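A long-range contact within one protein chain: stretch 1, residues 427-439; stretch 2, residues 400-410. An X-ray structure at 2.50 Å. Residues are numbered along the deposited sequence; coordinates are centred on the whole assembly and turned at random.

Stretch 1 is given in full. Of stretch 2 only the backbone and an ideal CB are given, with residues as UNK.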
# COMPACT_ATOMS: atom_id res chain seq x y z
N PHE E 427 36.30 -2.02 40.07
CA PHE E 427 35.20 -1.41 40.81
C PHE E 427 34.20 -2.46 41.30
O PHE E 427 33.77 -2.43 42.45
CB PHE E 427 34.51 -0.37 39.93
CG PHE E 427 33.45 0.42 40.65
CD1 PHE E 427 33.79 1.46 41.50
CD2 PHE E 427 32.11 0.11 40.48
CE1 PHE E 427 32.82 2.19 42.15
CE2 PHE E 427 31.13 0.85 41.13
CZ PHE E 427 31.49 1.88 41.97
N THR E 428 33.80 -3.39 40.44
CA THR E 428 32.85 -4.41 40.86
C THR E 428 33.51 -5.50 41.70
O THR E 428 32.81 -6.19 42.44
CB THR E 428 32.18 -5.08 39.65
OG1 THR E 428 33.18 -5.70 38.83
CG2 THR E 428 31.39 -4.08 38.81
N GLY E 429 34.83 -5.67 41.58
CA GLY E 429 35.52 -6.79 42.17
C GLY E 429 35.35 -8.12 41.46
O GLY E 429 35.83 -9.13 41.97
N PHE E 430 34.67 -8.15 40.30
CA PHE E 430 34.44 -9.38 39.54
C PHE E 430 35.53 -9.48 38.48
O PHE E 430 35.47 -8.80 37.45
CB PHE E 430 33.05 -9.38 38.92
CG PHE E 430 32.55 -10.74 38.53
CD1 PHE E 430 33.15 -11.45 37.50
CD2 PHE E 430 31.47 -11.33 39.19
CE1 PHE E 430 32.69 -12.72 37.13
CE2 PHE E 430 31.00 -12.59 38.83
CZ PHE E 430 31.61 -13.29 37.80
N LYS E 431 36.50 -10.35 38.71
CA LYS E 431 37.71 -10.41 37.90
C LYS E 431 37.73 -11.71 37.11
O LYS E 431 37.68 -12.80 37.70
CB LYS E 431 38.96 -10.29 38.78
CG LYS E 431 39.04 -8.94 39.49
CD LYS E 431 39.97 -8.97 40.65
CE LYS E 431 40.78 -7.71 40.68
NZ LYS E 431 41.73 -7.70 41.79
N ALA E 432 37.80 -11.59 35.79
CA ALA E 432 37.78 -12.74 34.91
C ALA E 432 38.51 -12.40 33.62
O ALA E 432 38.58 -11.24 33.23
CB ALA E 432 36.34 -13.19 34.61
N THR E 433 39.06 -13.43 32.98
CA THR E 433 39.64 -13.26 31.66
C THR E 433 39.54 -14.56 30.89
O THR E 433 39.33 -15.64 31.46
CB THR E 433 41.11 -12.80 31.70
OG1 THR E 433 41.60 -12.64 30.36
CG2 THR E 433 41.98 -13.82 32.40
N SER E 434 39.69 -14.43 29.57
CA SER E 434 39.77 -15.57 28.67
C SER E 434 41.15 -15.71 28.05
O SER E 434 41.35 -16.64 27.25
CB SER E 434 38.72 -15.45 27.56
OG SER E 434 37.43 -15.78 28.03
N ASP E 435 42.10 -14.84 28.38
CA ASP E 435 43.42 -14.83 27.75
C ASP E 435 44.18 -16.11 28.06
O ASP E 435 44.55 -16.32 29.21
CB ASP E 435 44.22 -13.62 28.24
CG ASP E 435 43.69 -12.29 27.71
OD1 ASP E 435 42.84 -12.30 26.78
OD2 ASP E 435 44.11 -11.22 28.21
N PRO E 436 44.42 -16.98 27.08
CA PRO E 436 45.34 -18.10 27.31
C PRO E 436 46.73 -17.58 27.60
O PRO E 436 47.28 -16.80 26.80
CB PRO E 436 45.29 -18.88 25.99
CG PRO E 436 44.25 -18.22 25.16
CD PRO E 436 44.08 -16.85 25.66
N PRO E 437 47.34 -17.97 28.73
CA PRO E 437 48.66 -17.41 29.08
C PRO E 437 49.68 -17.51 27.96
O PRO E 437 50.50 -16.60 27.79
CB PRO E 437 49.07 -18.22 30.32
CG PRO E 437 47.78 -18.66 30.92
CD PRO E 437 46.86 -18.92 29.74
N SER E 438 49.63 -18.57 27.16
CA SER E 438 50.56 -18.67 26.04
C SER E 438 50.30 -17.64 24.95
O SER E 438 51.14 -17.50 24.05
CB SER E 438 50.52 -20.08 25.46
OG SER E 438 49.22 -20.40 24.99
N TRP E 439 49.18 -16.91 24.97
CA TRP E 439 48.96 -15.83 24.02
C TRP E 439 49.46 -14.49 24.55
O TRP E 439 49.45 -13.49 23.80
CB TRP E 439 47.48 -15.68 23.69
CG TRP E 439 46.88 -16.79 22.90
CD1 TRP E 439 47.46 -17.98 22.60
CD2 TRP E 439 45.56 -16.82 22.34
NE1 TRP E 439 46.59 -18.75 21.87
CE2 TRP E 439 45.42 -18.05 21.69
CE3 TRP E 439 44.50 -15.92 22.31
CZ2 TRP E 439 44.25 -18.41 21.02
CZ3 TRP E 439 43.34 -16.27 21.64
CH2 TRP E 439 43.22 -17.51 21.01
N UNK E 400 28.79 -8.65 37.18
CA UNK E 400 29.80 -9.12 36.25
C UNK E 400 29.89 -8.20 35.04
O UNK E 400 28.93 -8.13 34.27
CB UNK E 400 29.49 -10.55 35.81
N UNK E 401 31.00 -7.49 34.82
CA UNK E 401 31.09 -6.60 33.65
C UNK E 401 31.56 -7.32 32.40
O UNK E 401 31.73 -6.66 31.36
CB UNK E 401 32.04 -5.44 33.95
N UNK E 402 31.76 -8.64 32.50
CA UNK E 402 32.34 -9.54 31.51
C UNK E 402 33.87 -9.46 31.55
O UNK E 402 34.43 -8.71 32.36
CB UNK E 402 31.82 -9.20 30.11
N UNK E 403 34.55 -10.25 30.73
CA UNK E 403 35.98 -10.49 30.95
C UNK E 403 36.83 -9.26 30.64
O UNK E 403 36.38 -8.30 30.01
CB UNK E 403 36.45 -11.67 30.09
N UNK E 404 38.08 -9.30 31.11
CA UNK E 404 39.08 -8.27 30.87
C UNK E 404 40.10 -8.84 29.90
O UNK E 404 40.56 -9.97 30.08
CB UNK E 404 39.74 -7.81 32.17
N UNK E 405 40.45 -8.07 28.88
CA UNK E 405 41.53 -8.47 28.00
C UNK E 405 42.83 -7.88 28.50
O UNK E 405 42.88 -6.74 28.97
CB UNK E 405 41.26 -8.04 26.56
N UNK E 406 43.89 -8.68 28.42
CA UNK E 406 45.26 -8.22 28.55
C UNK E 406 46.09 -8.49 27.31
O UNK E 406 47.03 -7.75 27.03
CB UNK E 406 45.92 -8.88 29.76
N UNK E 407 45.76 -9.52 26.55
CA UNK E 407 46.50 -9.81 25.34
C UNK E 407 46.34 -8.69 24.32
O UNK E 407 45.37 -7.94 24.32
CB UNK E 407 46.04 -11.14 24.74
N UNK E 408 47.34 -8.57 23.47
CA UNK E 408 47.20 -7.81 22.25
C UNK E 408 47.18 -8.71 21.03
O UNK E 408 46.79 -8.27 19.95
CB UNK E 408 48.33 -6.79 22.13
N UNK E 409 47.58 -9.98 21.17
CA UNK E 409 47.44 -10.94 20.09
C UNK E 409 46.00 -11.42 20.03
O UNK E 409 45.36 -11.61 21.07
CB UNK E 409 48.40 -12.12 20.27
N UNK E 410 45.49 -11.59 18.82
CA UNK E 410 44.12 -12.06 18.60
C UNK E 410 43.12 -11.15 19.31
O UNK E 410 42.24 -11.60 20.03
CB UNK E 410 43.96 -13.50 19.09

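Position 400 lies beside the Phe-430 ring, with CA-to-CB sideways and the ideal CB 3.9 Å from Phe-430 CE2. A side chain whose first carbon can rest on an aromatic face would suit, apolar or short and polar. It is Asp-400. Its CB sits 3.8 Å from the centroid of the Phe-430 ring, almost on the ring normal, a CH-pi contact. Its OD1 reaches forward to accept a hydrogen bond from N of residue 402 at 2.9 Å, and still lies 3.4 Å from Phe-430 CD1.

Position 401 has phi -87°, and its CB points sideways, 5.0 Å from Thr-428 OG1. The phi allows proline; a small or medium apolar residue would also fit. It is Pro-401. Its CD packs 3.9 Å from both Phe-430 CB and Thr-428 OG1.

Position 402 has positive phi, 81°, which favours glycine, though asparagine or aspartate can tolerate it. CB points away and meets nothing of stretch 1. It is Asp-402. Its backbone O accepts a hydrogen bond from water 1, which also donates to Phe-430 O.

At position 403 CB points sideways, 3.8 Å from Ala-432 O and 3.9 Å from Thr-433 CA. The small Ala-432 leaves room for valine, isoleucine or alanine. It is Val-403, whose CG1 lies 4.3 Å from Ala-432 CB.

Position 404 is fixed by its backbone. Its N donates to Ala-432 O and its O accepts from Thr-433 OG1, both at 2.9 Å. Neither bond needs a particular side chain at 404, except that proline is ruled out because the N must donate. With CB sideways, several apolar residues would serve. It is Val-404, whose CG2 lies 3.7 Å from Ala-432 O.

At position 405 CB points away, so many residues would suit, polar or apolar. The ideal CB is 4.6 Å from Asp-435 OD1, which makes an acidic group less welcome. It is Tyr-405, whose CD1 comes 3.9 Å from Asp-435 OD1.

At position 406 the backbone N donates to Asp-435 OD2 at 2.6 Å. The ideal CB is 3.3 Å from that oxygen, so an acidic group would risk repulsion; a neutral one suits. It is Phe-406, with its ring edge toward Asp-435 OD2.

Position 407 points toward stretch 1, its CB 4.0 Å from Asp-435 CG. The carboxylate calls for arginine or lysine. It is Arg-407. NH1 forms a salt bridge with Asp-435 OD1 at 2.9 Å, while its backbone N donates to Asp-435 OD2, also at 2.9 Å. Trp-439 CE3 lies over one guanidinium face.

Position 408 points away, so many residues would do. It is Thr-408.

Position 409 points toward stretch 1, its CB 3.9 Å from Trp-439 O. A long or polar side chain could follow this carbonyl. It is Arg-409, with CD 3.6 Å from Trp-439 O.

Position 410 has positive phi, yet its CB is 3.8 Å from Trp-439 CZ3. An aromatic or large apolar group suits that indole. It is Phe-410, its edge toward the Trp-439 face, its ring centroid 4.6 Å from that of the Trp-439 six-membered ring.

Stretch 2 400-410: DPDVVYFRTRF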
# COMPACT_ATOMS: atom_id res chain seq x y z
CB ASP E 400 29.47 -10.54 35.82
CG ASP E 400 30.52 -11.13 34.90
OD1 ASP E 400 31.58 -10.48 34.70
OD2 ASP E 400 30.28 -12.26 34.39
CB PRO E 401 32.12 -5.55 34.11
CG PRO E 401 33.07 -6.34 34.95
CD PRO E 401 32.27 -7.53 35.56
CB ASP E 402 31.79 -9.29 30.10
CG ASP E 402 31.65 -10.57 29.32
OD1 ASP E 402 32.17 -11.58 29.82
OD2 ASP E 402 31.05 -10.56 28.22
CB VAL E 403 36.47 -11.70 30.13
CG1 VAL E 403 35.57 -12.89 30.36
CG2 VAL E 403 36.54 -11.35 28.65
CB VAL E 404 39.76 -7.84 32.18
CG1 VAL E 404 40.65 -6.63 31.95
CG2 VAL E 404 38.73 -7.56 33.24
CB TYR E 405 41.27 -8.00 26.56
CG TYR E 405 40.08 -8.66 25.89
CD1 TYR E 405 40.22 -9.86 25.20
CD2 TYR E 405 38.82 -8.07 25.96
CE1 TYR E 405 39.11 -10.46 24.59
CE2 TYR E 405 37.72 -8.66 25.35
CZ TYR E 405 37.86 -9.84 24.68
OH TYR E 405 36.76 -10.40 24.07
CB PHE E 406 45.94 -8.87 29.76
CG PHE E 406 45.30 -8.50 31.06
CD1 PHE E 406 44.24 -9.26 31.55
CD2 PHE E 406 45.74 -7.40 31.77
CE1 PHE E 406 43.63 -8.92 32.73
CE2 PHE E 406 45.15 -7.06 32.96
CZ PHE E 406 44.09 -7.81 33.45
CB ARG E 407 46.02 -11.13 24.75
CG ARG E 407 44.57 -11.14 24.33
CD ARG E 407 44.18 -12.56 23.96
NE ARG E 407 43.15 -12.63 22.94
CZ ARG E 407 41.88 -12.96 23.18
NH1 ARG E 407 41.47 -13.24 24.41
NH2 ARG E 407 41.03 -13.02 22.17
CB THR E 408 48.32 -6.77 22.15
OG1 THR E 408 49.55 -7.34 22.59
CG2 THR E 408 48.00 -5.58 23.03
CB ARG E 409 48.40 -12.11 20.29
CG ARG E 409 49.86 -11.65 20.34
CD ARG E 409 50.87 -12.76 20.62
NE ARG E 409 51.00 -13.66 19.48
CZ ARG E 409 50.95 -14.98 19.58
NH1 ARG E 409 50.78 -15.53 20.77
NH2 ARG E 409 51.06 -15.75 18.50
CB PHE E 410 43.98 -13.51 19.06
CG PHE E 410 44.98 -14.41 18.43
CD1 PHE E 410 44.99 -14.60 17.04
CD2 PHE E 410 45.97 -15.03 19.20
CE1 PHE E 410 45.93 -15.41 16.44
CE2 PHE E 410 46.92 -15.84 18.60
CZ PHE E 410 46.90 -16.04 17.22
O HOH W 1 35.99 -9.11 34.70
O HOH W 2 39.73 -12.11 27.63
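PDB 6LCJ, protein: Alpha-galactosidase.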